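Local coordinates for protein aminotransferase, class IV (Brucella abortus, PDB 4TVI) that probably transfers the amino group between branched-chain amino acids (leucine, isoleucine, valine) and 2-oxoglutarate, using pyridoxal 5'-phosphate bound to the chain, at residues 54-59 against 136-141; 64-69 against 82-87; 78-83 against 239-244; 245-250 against 255-260; 282-287 against 293-298. One frame throughout, in Å; residues are numbered along the deposited sequence.

Contact 1. Residues 54-59 against 136-141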
# COMPACT_ATOMS: atom_id res chain seq x y z
N ALA A 54 10.18 -12.79 -2.65
CA ALA A 54 10.07 -12.98 -1.21
C ALA A 54 10.60 -11.78 -0.43
O ALA A 54 10.84 -11.88 0.77
CB ALA A 54 10.80 -14.25 -0.79
N SER A 55 10.81 -10.66 -1.12
CA SER A 55 11.15 -9.41 -0.44
C SER A 55 9.95 -8.96 0.39
O SER A 55 8.82 -9.05 -0.07
CB SER A 55 11.55 -8.31 -1.43
OG SER A 55 12.73 -8.65 -2.14
N GLN A 56 10.20 -8.50 1.61
CA GLN A 56 9.14 -8.03 2.49
C GLN A 56 8.33 -6.94 1.79
O GLN A 56 7.10 -6.95 1.83
CB GLN A 56 9.72 -7.50 3.81
CG GLN A 56 8.68 -7.17 4.88
CD GLN A 56 8.14 -5.75 4.79
OE1 GLN A 56 8.58 -4.95 3.96
NE2 GLN A 56 7.19 -5.42 5.65
N ALA A 57 9.02 -6.02 1.13
CA ALA A 57 8.37 -4.89 0.49
C ALA A 57 7.43 -5.33 -0.63
O ALA A 57 6.42 -4.68 -0.90
CB ALA A 57 9.40 -3.92 -0.05
N THR A 58 7.76 -6.44 -1.26
CA THR A 58 7.01 -6.88 -2.43
C THR A 58 5.55 -7.21 -2.10
O THR A 58 4.64 -6.77 -2.80
CB THR A 58 7.70 -8.09 -3.08
OG1 THR A 58 9.01 -7.71 -3.52
CG2 THR A 58 6.89 -8.60 -4.27
N TRP A 59 5.32 -7.96 -1.02
CA TRP A 59 3.95 -8.35 -0.71
C TRP A 59 3.42 -7.78 0.60
O TRP A 59 2.29 -8.08 0.99
CB TRP A 59 3.82 -9.87 -0.71
CG TRP A 59 4.71 -10.59 0.26
CD1 TRP A 59 6.07 -10.69 0.21
CD2 TRP A 59 4.29 -11.35 1.40
NE1 TRP A 59 6.53 -11.45 1.26
CE2 TRP A 59 5.45 -11.87 2.00
CE3 TRP A 59 3.04 -11.65 1.96
CZ2 TRP A 59 5.41 -12.66 3.15
CZ3 TRP A 59 3.00 -12.44 3.10
CH2 TRP A 59 4.17 -12.93 3.68
N VAL A 136 5.29 -9.33 9.20
CA VAL A 136 4.63 -8.18 8.57
C VAL A 136 5.41 -6.88 8.74
O VAL A 136 5.54 -6.10 7.80
CB VAL A 136 3.20 -8.01 9.12
CG1 VAL A 136 2.61 -6.66 8.73
CG2 VAL A 136 2.31 -9.15 8.66
N ALA A 137 5.92 -6.63 9.95
CA ALA A 137 6.68 -5.41 10.21
C ALA A 137 8.09 -5.48 9.60
O ALA A 137 8.78 -6.49 9.74
CB ALA A 137 6.77 -5.14 11.70
N PRO A 138 8.51 -4.40 8.93
CA PRO A 138 9.82 -4.35 8.27
C PRO A 138 11.00 -4.40 9.24
O PRO A 138 10.94 -3.81 10.31
CB PRO A 138 9.79 -3.01 7.53
CG PRO A 138 8.83 -2.18 8.29
CD PRO A 138 7.77 -3.14 8.77
N LEU A 139 12.05 -5.12 8.86
CA LEU A 139 13.31 -5.06 9.59
C LEU A 139 14.10 -3.88 9.03
O LEU A 139 14.58 -3.93 7.91
CB LEU A 139 14.09 -6.37 9.44
CG LEU A 139 15.43 -6.49 10.17
CD1 LEU A 139 15.23 -6.38 11.67
CD2 LEU A 139 16.11 -7.80 9.82
N ALA A 140 14.20 -2.80 9.82
CA ALA A 140 14.78 -1.54 9.34
C ALA A 140 16.18 -1.70 8.76
O ALA A 140 16.51 -1.09 7.74
CB ALA A 140 14.81 -0.52 10.48
N SER A 141 16.98 -2.56 9.38
CA SER A 141 18.35 -2.78 8.95
C SER A 141 18.41 -3.43 7.57
O SER A 141 19.48 -3.49 6.96
CB SER A 141 19.09 -3.63 9.97
OG SER A 141 18.43 -4.86 10.18
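Gln56 NE2 donates to the backbone carbonyl of Val136, 2.8 Å from Val136 O, and this is the one hydrogen bond that joins residues 54-59 to 136-141. It ties the first turn of the short helix 56-60 to the loop that runs between strands 120-128 and 143-151, two neighbours in the antiparallel sheet of this class-IV aminotransferase. The bond is bent: the N-H...O angle is 136°, and the nitrogen stands above the carbonyl plane, 36° out of it, and not on a lone pair. Val136 O, in contrast, lies almost exactly in the plane of the Gln56 amide. A kink in the glutamine chain makes this possible. CG leaves anti to the backbone N, and the turn at chi2 (-88°) swings the amide toward the loop.

Beyond the bond, the touch is light. The same NE2 passes the pyrrolidine ring of Pro138, at 3.9 Å from Pro138 CD, so the proline flanks the amide while the valine carbonyl holds it. Pro138 also leans on Leu94 and on Ala128 of strand 120-128. The other end of the amide is held too, since Gln56 OE1 is hydrogen-bonded to Ser62 OG; with a partner at each end, the amide's rotation is fixed. The second subunit comes close here, with its Leu192 packed against Val136. Gln56 CD lies 4.1 Å from Pro138 CA.

Contact 2. Residues 64-69 against 82-87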
# COMPACT_ATOMS: atom_id res chain seq x y z
N VAL A 64 8.83 3.30 -0.16
CA VAL A 64 8.56 4.72 -0.29
C VAL A 64 9.30 5.26 -1.49
O VAL A 64 10.26 4.65 -1.96
CB VAL A 64 8.98 5.51 0.96
CG1 VAL A 64 8.21 5.02 2.16
CG2 VAL A 64 10.47 5.36 1.19
N PHE A 65 8.87 6.42 -1.99
CA PHE A 65 9.49 7.01 -3.16
C PHE A 65 9.37 8.52 -3.14
O PHE A 65 8.61 9.08 -2.36
CB PHE A 65 8.85 6.45 -4.44
CG PHE A 65 7.44 6.92 -4.67
CD1 PHE A 65 6.38 6.31 -4.01
CD2 PHE A 65 7.17 7.97 -5.53
CE1 PHE A 65 5.07 6.74 -4.22
CE2 PHE A 65 5.88 8.41 -5.74
CZ PHE A 65 4.82 7.79 -5.09
N ASP A 66 10.13 9.19 -4.00
CA ASP A 66 9.92 10.61 -4.23
C ASP A 66 10.05 10.90 -5.71
O ASP A 66 10.11 9.97 -6.53
CB ASP A 66 10.91 11.45 -3.41
CG ASP A 66 10.27 12.73 -2.89
OD1 ASP A 66 10.05 13.65 -3.71
OD2 ASP A 66 9.99 12.81 -1.68
N GLY A 67 10.04 12.17 -6.07
CA GLY A 67 10.14 12.55 -7.47
C GLY A 67 10.75 13.91 -7.66
O GLY A 67 10.23 14.90 -7.13
N ALA A 68 11.86 13.97 -8.39
CA ALA A 68 12.42 15.25 -8.81
C ALA A 68 12.43 15.32 -10.34
O ALA A 68 12.11 14.34 -11.01
CB ALA A 68 13.82 15.43 -8.25
N ARG A 69 12.81 16.47 -10.88
CA ARG A 69 12.72 16.67 -12.32
C ARG A 69 13.93 17.42 -12.89
O ARG A 69 14.32 18.46 -12.37
CB ARG A 69 11.44 17.43 -12.67
CG ARG A 69 10.99 17.30 -14.12
CD ARG A 69 10.29 15.97 -14.38
NE ARG A 69 9.48 16.01 -15.59
CZ ARG A 69 9.90 15.63 -16.79
NH1 ARG A 69 11.14 15.17 -16.94
NH2 ARG A 69 9.09 15.71 -17.84
N SER A 82 15.11 15.12 -2.39
CA SER A 82 16.06 14.12 -1.88
C SER A 82 15.87 13.92 -0.39
O SER A 82 15.87 12.78 0.10
CB SER A 82 17.50 14.54 -2.17
OG SER A 82 17.72 14.63 -3.57
N ALA A 83 15.68 15.02 0.33
CA ALA A 83 15.52 14.97 1.77
C ALA A 83 14.22 14.26 2.17
O ALA A 83 14.19 13.53 3.16
CB ALA A 83 15.55 16.37 2.36
N ARG A 84 13.15 14.48 1.41
CA ARG A 84 11.86 13.92 1.79
C ARG A 84 11.85 12.41 1.66
O ARG A 84 11.16 11.72 2.41
CB ARG A 84 10.73 14.52 0.95
CG ARG A 84 9.33 14.12 1.46
CD ARG A 84 8.24 14.89 0.73
NE ARG A 84 8.22 14.59 -0.70
CZ ARG A 84 7.44 15.22 -1.57
NH1 ARG A 84 6.62 16.18 -1.17
NH2 ARG A 84 7.48 14.89 -2.86
N ALA A 85 12.64 11.88 0.72
CA ALA A 85 12.74 10.43 0.56
C ALA A 85 13.19 9.78 1.87
O ALA A 85 12.65 8.75 2.27
CB ALA A 85 13.71 10.07 -0.57
N ASN A 86 14.15 10.40 2.54
CA ASN A 86 14.60 9.90 3.84
C ASN A 86 13.52 10.03 4.90
O ASN A 86 13.36 9.14 5.74
CB ASN A 86 15.88 10.60 4.28
CG ASN A 86 17.10 10.15 3.50
OD1 ASN A 86 17.03 9.17 2.75
ND2 ASN A 86 18.22 10.84 3.67
N ASP A 87 12.79 11.14 4.87
CA ASP A 87 11.67 11.33 5.79
C ASP A 87 10.62 10.24 5.61
O ASP A 87 10.18 9.62 6.59
CB ASP A 87 11.01 12.69 5.59
CG ASP A 87 11.92 13.84 5.97
OD1 ASP A 87 12.85 13.62 6.78
OD2 ASP A 87 11.70 14.96 5.46
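The guanidinium of Arg84 meets the carboxylate of Asp66 at its edge, the two planes inclined by 28°, in a side-on salt bridge that uses NE and NH2, each on its own oxygen. It joins strand 64-70, at the break in that strand, to helix 78-91, which packs on the sheet of this class-IV aminotransferase. The NE arm is short and nearly straight: Arg84 NE to Asp66 OD2 is 2.7 Å with an N-H...O angle of 174°, and OD2 lies in the guanidinium plane. The NH2 arm is more slanted; Arg84 NH2 reaches Asp66 OD1 at 3.0 Å, 35° out of the carboxylate plane.

OD1 takes Arg84 NH2 on its syn side and the backbone N-H of Gly67 on its anti side, at 2.8 Å from Gly67 N, both from the same face; His81 ND1 is a further partner of this oxygen. So many donors would favour the charged form of the carboxylate. Asp66 in turn steadies an arginine whose remaining nitrogen, NH1, binds the phosphate of the pyridoxal phosphate carried by the modified residue 180; the aspartate is a second-shell residue of the cofactor site. Arg84 folds back on the carboxylate through its bend at chi3. Nearby, Asp66 CB lies 4.2 Å from Ala85 CB, and Val64 CG2 touches the helix backbone at Ala85 O, also 4.2 Å away.

Contact 3. Residues 78-83 against 239-244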
# COMPACT_ATOMS: atom_id res chain seq x y z
N LEU A 78 15.64 19.79 -6.12
CA LEU A 78 16.20 18.44 -6.05
C LEU A 78 16.63 18.12 -4.62
O LEU A 78 16.53 16.98 -4.17
CB LEU A 78 17.38 18.27 -7.02
CG LEU A 78 18.16 16.95 -6.90
CD1 LEU A 78 17.23 15.75 -7.09
CD2 LEU A 78 19.30 16.90 -7.91
N ASP A 79 17.13 19.13 -3.92
CA ASP A 79 17.61 18.93 -2.56
C ASP A 79 16.45 18.60 -1.62
O ASP A 79 16.57 17.72 -0.77
CB ASP A 79 18.38 20.15 -2.06
CG ASP A 79 17.60 21.45 -2.19
OD1 ASP A 79 16.66 21.53 -3.01
OD2 ASP A 79 17.93 22.42 -1.47
N ARG A 80 15.33 19.30 -1.79
CA ARG A 80 14.16 19.07 -0.94
C ARG A 80 13.55 17.70 -1.21
O ARG A 80 13.18 16.98 -0.28
CB ARG A 80 13.11 20.16 -1.15
CG ARG A 80 13.59 21.57 -0.85
CD ARG A 80 12.42 22.48 -0.54
NE ARG A 80 11.76 22.10 0.71
CZ ARG A 80 10.55 22.53 1.08
NH1 ARG A 80 9.87 23.34 0.28
NH2 ARG A 80 10.02 22.15 2.23
N HIS A 81 13.44 17.34 -2.48
CA HIS A 81 12.91 16.04 -2.87
C HIS A 81 13.80 14.90 -2.37
O HIS A 81 13.30 13.85 -1.96
CB HIS A 81 12.75 15.96 -4.39
CG HIS A 81 11.57 16.71 -4.92
ND1 HIS A 81 10.27 16.33 -4.66
CD2 HIS A 81 11.48 17.82 -5.70
CE1 HIS A 81 9.44 17.16 -5.25
NE2 HIS A 81 10.15 18.08 -5.89
N SER A 82 15.11 15.12 -2.39
CA SER A 82 16.06 14.12 -1.88
C SER A 82 15.87 13.92 -0.39
O SER A 82 15.87 12.78 0.10
CB SER A 82 17.50 14.54 -2.17
OG SER A 82 17.72 14.63 -3.57
N ALA A 83 15.68 15.02 0.33
CA ALA A 83 15.52 14.97 1.77
C ALA A 83 14.22 14.26 2.17
O ALA A 83 14.19 13.53 3.16
CB ALA A 83 15.55 16.37 2.36
N ASN A 239 1.87 17.82 1.71
CA ASN A 239 2.16 19.22 1.49
C ASN A 239 3.30 19.31 0.50
O ASN A 239 4.47 19.37 0.88
CB ASN A 239 2.50 19.91 2.81
CG ASN A 239 2.77 21.40 2.64
OD1 ASN A 239 2.68 21.94 1.54
ND2 ASN A 239 3.08 22.07 3.74
N GLY A 240 2.95 19.31 -0.78
CA GLY A 240 3.92 19.18 -1.85
C GLY A 240 5.04 20.20 -1.84
O GLY A 240 4.86 21.33 -1.39
N ILE A 241 6.20 19.78 -2.32
CA ILE A 241 7.35 20.66 -2.44
C ILE A 241 7.13 21.69 -3.55
O ILE A 241 7.52 22.85 -3.41
CB ILE A 241 8.63 19.85 -2.70
CG1 ILE A 241 9.00 19.06 -1.45
CG2 ILE A 241 9.78 20.77 -3.10
CD1 ILE A 241 10.10 18.10 -1.66
N THR A 242 6.51 21.26 -4.64
CA THR A 242 6.20 22.17 -5.74
C THR A 242 5.16 23.19 -5.27
O THR A 242 5.25 24.38 -5.57
CB THR A 242 5.66 21.44 -6.98
OG1 THR A 242 6.40 20.23 -7.17
CG2 THR A 242 5.78 22.32 -8.21
N ARG A 243 4.18 22.69 -4.52
CA ARG A 243 3.13 23.52 -3.91
C ARG A 243 3.71 24.65 -3.08
O ARG A 243 3.34 25.82 -3.27
CB ARG A 243 2.22 22.64 -3.04
CG ARG A 243 1.25 23.42 -2.15
CD ARG A 243 0.67 22.51 -1.07
NE ARG A 243 -0.31 23.20 -0.25
CZ ARG A 243 -0.01 23.96 0.79
NH1 ARG A 243 1.26 24.13 1.15
NH2 ARG A 243 -0.97 24.57 1.47
N GLN A 244 4.62 24.32 -2.18
CA GLN A 244 5.26 25.31 -1.31
C GLN A 244 6.05 26.33 -2.12
O GLN A 244 6.06 27.51 -1.79
CB GLN A 244 6.18 24.62 -0.30
CG GLN A 244 5.47 23.68 0.66
CD GLN A 244 6.45 22.85 1.48
OE1 GLN A 244 7.48 23.35 1.93
NE2 GLN A 244 6.14 21.57 1.65
O HOH W 1 9.72 23.93 -2.37
O HOH W 2 9.09 20.00 -7.53
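The phosphate-binding N-terminus of helix 241-252 is the site here: Ile241 N and Thr242 OG1 both hydrogen-bond the phosphate of the modified residue 180, and helix 78-91 lies against this first turn. Ile241 is the apolar contact between the two helices. Its CD1 sits over one face of the His81 imidazole, offset toward the rim, in a CH-pi contact 3.8 Å from the ring centroid. The same methyl presses on the backbone of helix 78-91, 3.5 Å from Arg80 C. The first torsion (chi1 -70°) sends CG1 toward helix 78-91, and the anti second one (chi2 171°) carries CD1 out onto it, while CG2 lies 3.9 Å from Arg80 CB.

Polar groups bridge the helices on both flanks of this apolar patch. The Arg80 guanidinium takes Gln244 OE1 end-on, NH1 and NH2 sharing the one oxygen, with Arg80 NH2 to Gln244 OE1 at 2.8 Å. OE1 lies in the guanidinium plane, but the amide is turned 69° from it, and both nitrogens arrive from the same face of the amide. Gln244 NE2 donates to Asn239 O. A water accepts from Arg80 NH1 and donates to Ile241 O. Across the patch, His81 ND1 is paired with Asp66 OD1, and a second water lies in the ring plane at the other nitrogen, 2.7 Å from His81 NE2 and 2.7 Å from Thr242 OG1.

Contact 4. Residues 245-250 against 255-260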
# COMPACT_ATOMS: atom_id res chain seq x y z
N ARG A 245 6.73 25.86 -3.17
CA ARG A 245 7.53 26.74 -4.00
C ARG A 245 6.65 27.75 -4.72
O ARG A 245 6.97 28.94 -4.77
CB ARG A 245 8.35 25.94 -5.02
CG ARG A 245 9.27 26.80 -5.88
CD ARG A 245 10.27 27.58 -5.02
NE ARG A 245 11.13 26.67 -4.26
CZ ARG A 245 12.02 27.05 -3.35
NH1 ARG A 245 12.17 28.34 -3.06
NH2 ARG A 245 12.75 26.14 -2.72
N VAL A 246 5.53 27.27 -5.28
CA VAL A 246 4.59 28.12 -6.00
C VAL A 246 3.93 29.16 -5.07
O VAL A 246 3.77 30.33 -5.44
CB VAL A 246 3.51 27.27 -6.70
CG1 VAL A 246 2.34 28.14 -7.18
CG2 VAL A 246 4.12 26.48 -7.86
N ILE A 247 3.57 28.72 -3.87
CA ILE A 247 3.00 29.63 -2.88
C ILE A 247 4.00 30.74 -2.55
O ILE A 247 3.66 31.91 -2.52
CB ILE A 247 2.61 28.90 -1.58
CG1 ILE A 247 1.42 27.97 -1.83
CG2 ILE A 247 2.29 29.88 -0.48
CD1 ILE A 247 1.09 27.08 -0.63
N LYS A 248 5.25 30.33 -2.32
CA LYS A 248 6.31 31.26 -1.98
C LYS A 248 6.54 32.28 -3.09
O LYS A 248 6.64 33.48 -2.84
CB LYS A 248 7.61 30.49 -1.68
CG LYS A 248 8.81 31.35 -1.31
CD LYS A 248 10.00 30.47 -0.93
CE LYS A 248 11.31 31.26 -0.94
NZ LYS A 248 11.32 32.38 0.03
N LEU A 249 6.58 31.80 -4.33
CA LEU A 249 6.82 32.68 -5.47
C LEU A 249 5.64 33.61 -5.74
O LEU A 249 5.84 34.79 -6.06
CB LEU A 249 7.14 31.86 -6.72
CG LEU A 249 8.50 31.15 -6.68
CD1 LEU A 249 8.65 30.21 -7.86
CD2 LEU A 249 9.62 32.18 -6.64
N LEU A 250 4.42 33.09 -5.62
CA LEU A 250 3.23 33.91 -5.82
C LEU A 250 3.17 35.04 -4.81
O LEU A 250 2.91 36.19 -5.17
CB LEU A 250 1.97 33.06 -5.74
CG LEU A 250 1.62 32.29 -7.00
CD1 LEU A 250 0.53 31.26 -6.73
CD2 LEU A 250 1.17 33.27 -8.07
N VAL A 255 1.02 38.42 -5.00
CA VAL A 255 -0.26 37.73 -5.09
C VAL A 255 -0.66 37.18 -3.72
O VAL A 255 0.15 36.57 -3.03
CB VAL A 255 -0.21 36.56 -6.10
CG1 VAL A 255 -1.56 35.84 -6.16
CG2 VAL A 255 0.20 37.06 -7.47
N SER A 256 -1.91 37.42 -3.32
CA SER A 256 -2.42 36.84 -2.08
C SER A 256 -2.72 35.35 -2.23
O SER A 256 -3.47 34.94 -3.11
CB SER A 256 -3.67 37.57 -1.62
OG SER A 256 -3.38 38.91 -1.27
N VAL A 257 -2.11 34.54 -1.37
CA VAL A 257 -2.36 33.11 -1.37
C VAL A 257 -2.89 32.67 -0.01
O VAL A 257 -2.24 32.89 1.01
CB VAL A 257 -1.08 32.31 -1.70
CG1 VAL A 257 -1.40 30.83 -1.78
CG2 VAL A 257 -0.46 32.80 -3.00
N HIS A 258 -4.07 32.07 -0.00
CA HIS A 258 -4.68 31.67 1.26
C HIS A 258 -4.70 30.15 1.41
O HIS A 258 -5.28 29.44 0.59
CB HIS A 258 -6.10 32.23 1.37
CG HIS A 258 -6.18 33.72 1.26
ND1 HIS A 258 -5.56 34.56 2.16
CD2 HIS A 258 -6.82 34.52 0.38
CE1 HIS A 258 -5.81 35.82 1.83
NE2 HIS A 258 -6.57 35.82 0.75
N GLU A 259 -4.05 29.67 2.46
CA GLU A 259 -4.09 28.26 2.82
C GLU A 259 -5.18 28.04 3.86
O GLU A 259 -4.98 28.26 5.05
CB GLU A 259 -2.75 27.80 3.36
CG GLU A 259 -1.63 27.95 2.35
CD GLU A 259 -0.30 27.52 2.91
OE1 GLU A 259 -0.09 26.29 3.04
OE2 GLU A 259 0.51 28.41 3.24
N THR A 260 -6.34 27.60 3.39
CA THR A 260 -7.52 27.55 4.21
C THR A 260 -8.33 26.29 3.93
O THR A 260 -8.01 25.53 3.02
CB THR A 260 -8.41 28.78 3.98
OG1 THR A 260 -9.47 28.80 4.93
CG2 THR A 260 -8.99 28.74 2.57
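From CB outward, Leu250 turns to two valines: CB and both methyls meet Val255 and Val257, the latter in the following strand. CB rests on Val257 CG2 at 3.7 Å, and the branches then divide: CD1 stays beside that same methyl, while CD2 turns to Val255 and lies 4.0 Å from its CG2. The leucine and Val257 cross at about a right angle, so a methyl of the strand residue meets the root of the helix residue.

One turn earlier, Ile247 takes the other branch of Val257. Its CG1 and CG2 both face Val257 CG1 at 4.0 Å. Having CG1 anti to the backbone N (chi1 -176°) gives Val257 one methyl for each of the two helix residues. The tip of the isoleucine goes further, with Ile247 CD1 3.8 Å from Glu259 CD. The two chains cross at a slant, so CD1 meets the carboxylate end of Glu259, whose OE1 is in a salt bridge with Arg243.

Helix 241-252 and strand 257-260 are the second half of a beta-alpha-beta unit that starts with strand 227-231, and the strand pairs in parallel with that first one. The local axes of helix and strand come within 9.5 Å, and their N-to-C directions are 139° apart, nearer antiparallel than parallel. The turn between them is closed by the backbone, Val255 N donating to Leu250 O at 2.9 Å. The seam is thus mostly aliphatic. That backbone bond is the one directional link between the two segments, and together with the Glu259-Arg243 pair at the far end it probably helps to fix how helix and strand are aligned.

Contact 5. Residues 282-287 against 293-298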
# COMPACT_ATOMS: atom_id res chain seq x y z
N VAL A 282 3.45 23.12 -12.87
CA VAL A 282 2.19 23.84 -12.80
C VAL A 282 1.30 23.43 -13.97
O VAL A 282 1.70 23.57 -15.13
CB VAL A 282 2.40 25.37 -12.80
CG1 VAL A 282 1.06 26.10 -12.85
CG2 VAL A 282 3.19 25.80 -11.58
N VAL A 283 0.12 22.90 -13.67
CA VAL A 283 -0.77 22.38 -14.71
C VAL A 283 -2.18 22.90 -14.51
O VAL A 283 -2.75 22.76 -13.42
CB VAL A 283 -0.79 20.83 -14.72
CG1 VAL A 283 -1.77 20.32 -15.75
CG2 VAL A 283 0.60 20.27 -15.02
N PRO A 284 -2.77 23.49 -15.56
CA PRO A 284 -4.13 24.02 -15.47
C PRO A 284 -5.18 22.91 -15.44
O PRO A 284 -5.00 21.85 -16.05
CB PRO A 284 -4.27 24.85 -16.75
CG PRO A 284 -3.37 24.16 -17.72
CD PRO A 284 -2.20 23.66 -16.91
N ILE A 285 -6.26 23.17 -14.73
CA ILE A 285 -7.41 22.30 -14.75
C ILE A 285 -8.49 23.03 -15.53
O ILE A 285 -8.97 24.08 -15.11
CB ILE A 285 -7.84 21.93 -13.33
CG1 ILE A 285 -6.78 21.00 -12.73
CG2 ILE A 285 -9.21 21.29 -13.32
CD1 ILE A 285 -6.91 20.75 -11.24
N ILE A 286 -8.84 22.47 -16.69
CA ILE A 286 -9.65 23.16 -17.68
C ILE A 286 -11.10 22.72 -17.72
O ILE A 286 -11.83 23.03 -18.66
CB ILE A 286 -9.06 22.99 -19.09
CG1 ILE A 286 -8.97 21.50 -19.44
CG2 ILE A 286 -7.68 23.65 -19.17
CD1 ILE A 286 -8.37 21.22 -20.81
N GLY A 287 -11.52 21.98 -16.69
CA GLY A 287 -12.88 21.52 -16.61
C GLY A 287 -13.19 20.90 -15.26
O GLY A 287 -12.40 20.12 -14.73
N LEU A 293 -13.38 25.40 -17.97
CA LEU A 293 -12.59 26.52 -17.47
C LEU A 293 -11.41 26.82 -18.38
O LEU A 293 -10.73 25.91 -18.86
CB LEU A 293 -12.07 26.23 -16.06
CG LEU A 293 -13.13 26.02 -14.99
CD1 LEU A 293 -12.47 25.55 -13.71
CD2 LEU A 293 -13.93 27.29 -14.76
N ASP A 294 -11.16 28.11 -18.60
CA ASP A 294 -10.03 28.53 -19.40
C ASP A 294 -8.73 28.29 -18.68
O ASP A 294 -8.69 28.26 -17.45
CB ASP A 294 -10.14 30.02 -19.76
CG ASP A 294 -11.28 30.32 -20.70
OD1 ASP A 294 -11.79 29.37 -21.33
OD2 ASP A 294 -11.67 31.50 -20.81
N TYR A 295 -7.67 28.11 -19.46
CA TYR A 295 -6.31 28.21 -18.96
C TYR A 295 -6.09 29.66 -18.56
O TYR A 295 -5.86 30.53 -19.41
CB TYR A 295 -5.34 27.71 -20.04
CG TYR A 295 -3.90 27.56 -19.64
CD1 TYR A 295 -3.49 27.76 -18.33
CD2 TYR A 295 -2.95 27.13 -20.57
CE1 TYR A 295 -2.15 27.61 -17.97
CE2 TYR A 295 -1.62 26.96 -20.21
CZ TYR A 295 -1.23 27.20 -18.91
OH TYR A 295 0.09 27.02 -18.56
N GLY A 296 -6.18 29.93 -17.26
CA GLY A 296 -6.24 31.29 -16.77
C GLY A 296 -4.92 32.04 -16.65
O GLY A 296 -3.85 31.44 -16.65
N LEU A 297 -5.03 33.36 -16.52
CA LEU A 297 -3.88 34.26 -16.43
C LEU A 297 -3.06 34.06 -15.16
O LEU A 297 -1.84 34.08 -15.19
CB LEU A 297 -4.34 35.72 -16.51
CG LEU A 297 -4.84 36.26 -17.86
CD1 LEU A 297 -5.05 37.76 -17.79
CD2 LEU A 297 -3.86 35.93 -18.96
N VAL A 298 -3.75 33.88 -14.03
CA VAL A 298 -3.05 33.71 -12.76
C VAL A 298 -2.29 32.39 -12.74
O VAL A 298 -1.17 32.32 -12.22
CB VAL A 298 -4.03 33.79 -11.57
CG1 VAL A 298 -3.29 33.56 -10.26
CG2 VAL A 298 -4.73 35.14 -11.55
O HOH W 3 -8.57 26.94 -14.90
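Pro284 tilts its CB-CG edge onto one face of the Tyr295 ring. Its CG sits over the centre of that face, 3.7 Å from the Tyr295 ring centroid and 12° off the normal, a CH-pi contact. CB lies over the same face, nearest Tyr295 CD1, 3.4 Å away. The tyrosine is brought there by CG standing anti to the backbone N (chi1 -172°), which carries the ring toward Pro284.

The second meeting point is at the other end, where the backbones draw close. Leu293 N donates to Ile286 O at 2.9 Å; the line is straight at the hydrogen (172°), yet the nitrogen stands well above the carbonyl plane, not on a lone pair. Leu293 CB lies 3.9 Å from Ile285 O, and Ile286 CB sits 3.4 Å from Leu293 O.

These residues belong to a strand and its return. Strand 281-288 runs inside the mixed sheet, parallel to 160-164 and antiparallel to 272-277; the chain then turns back through the short antiparallel strand 291-292, and residues 293-296 lead into helix 297-310, with Gly296 at its N-cap position. Between the two meeting points a water spans the gap, 2.9 Å from Ile285 O and 2.9 Å from Asp294 O.

Further out, Lys300 makes a cation-pi contact with the Tyr295 ring, and Arg303 touches the same side chain. Arg303 also reaches the strand: its NH1 donates to Val282 O.

How the contacts relate
Along the chain, contact 2 is nested inside the loop closed by contact 1, contact 3 begins on helix 78-91 where contact 2 ends, and contacts 4 and 5 follow in series. Contacts 2 and 3 have centres 8 Å apart, share Ser82 and Ala83, and together line the cofactor phosphate. Contacts 3 and 4, their centres 15 Å apart, share helix 241-252 and touch. Contacts 4 and 5 reach the same mixed sheet and touch through Val246 and Val282. The centre of contact 1, beside the second subunit, is 40 Å from that of contact 4 and 42 Å from that of contact 5, across the chain's centre. This is consistent with a phosphate site between the two sheet-bearing parts of the chain.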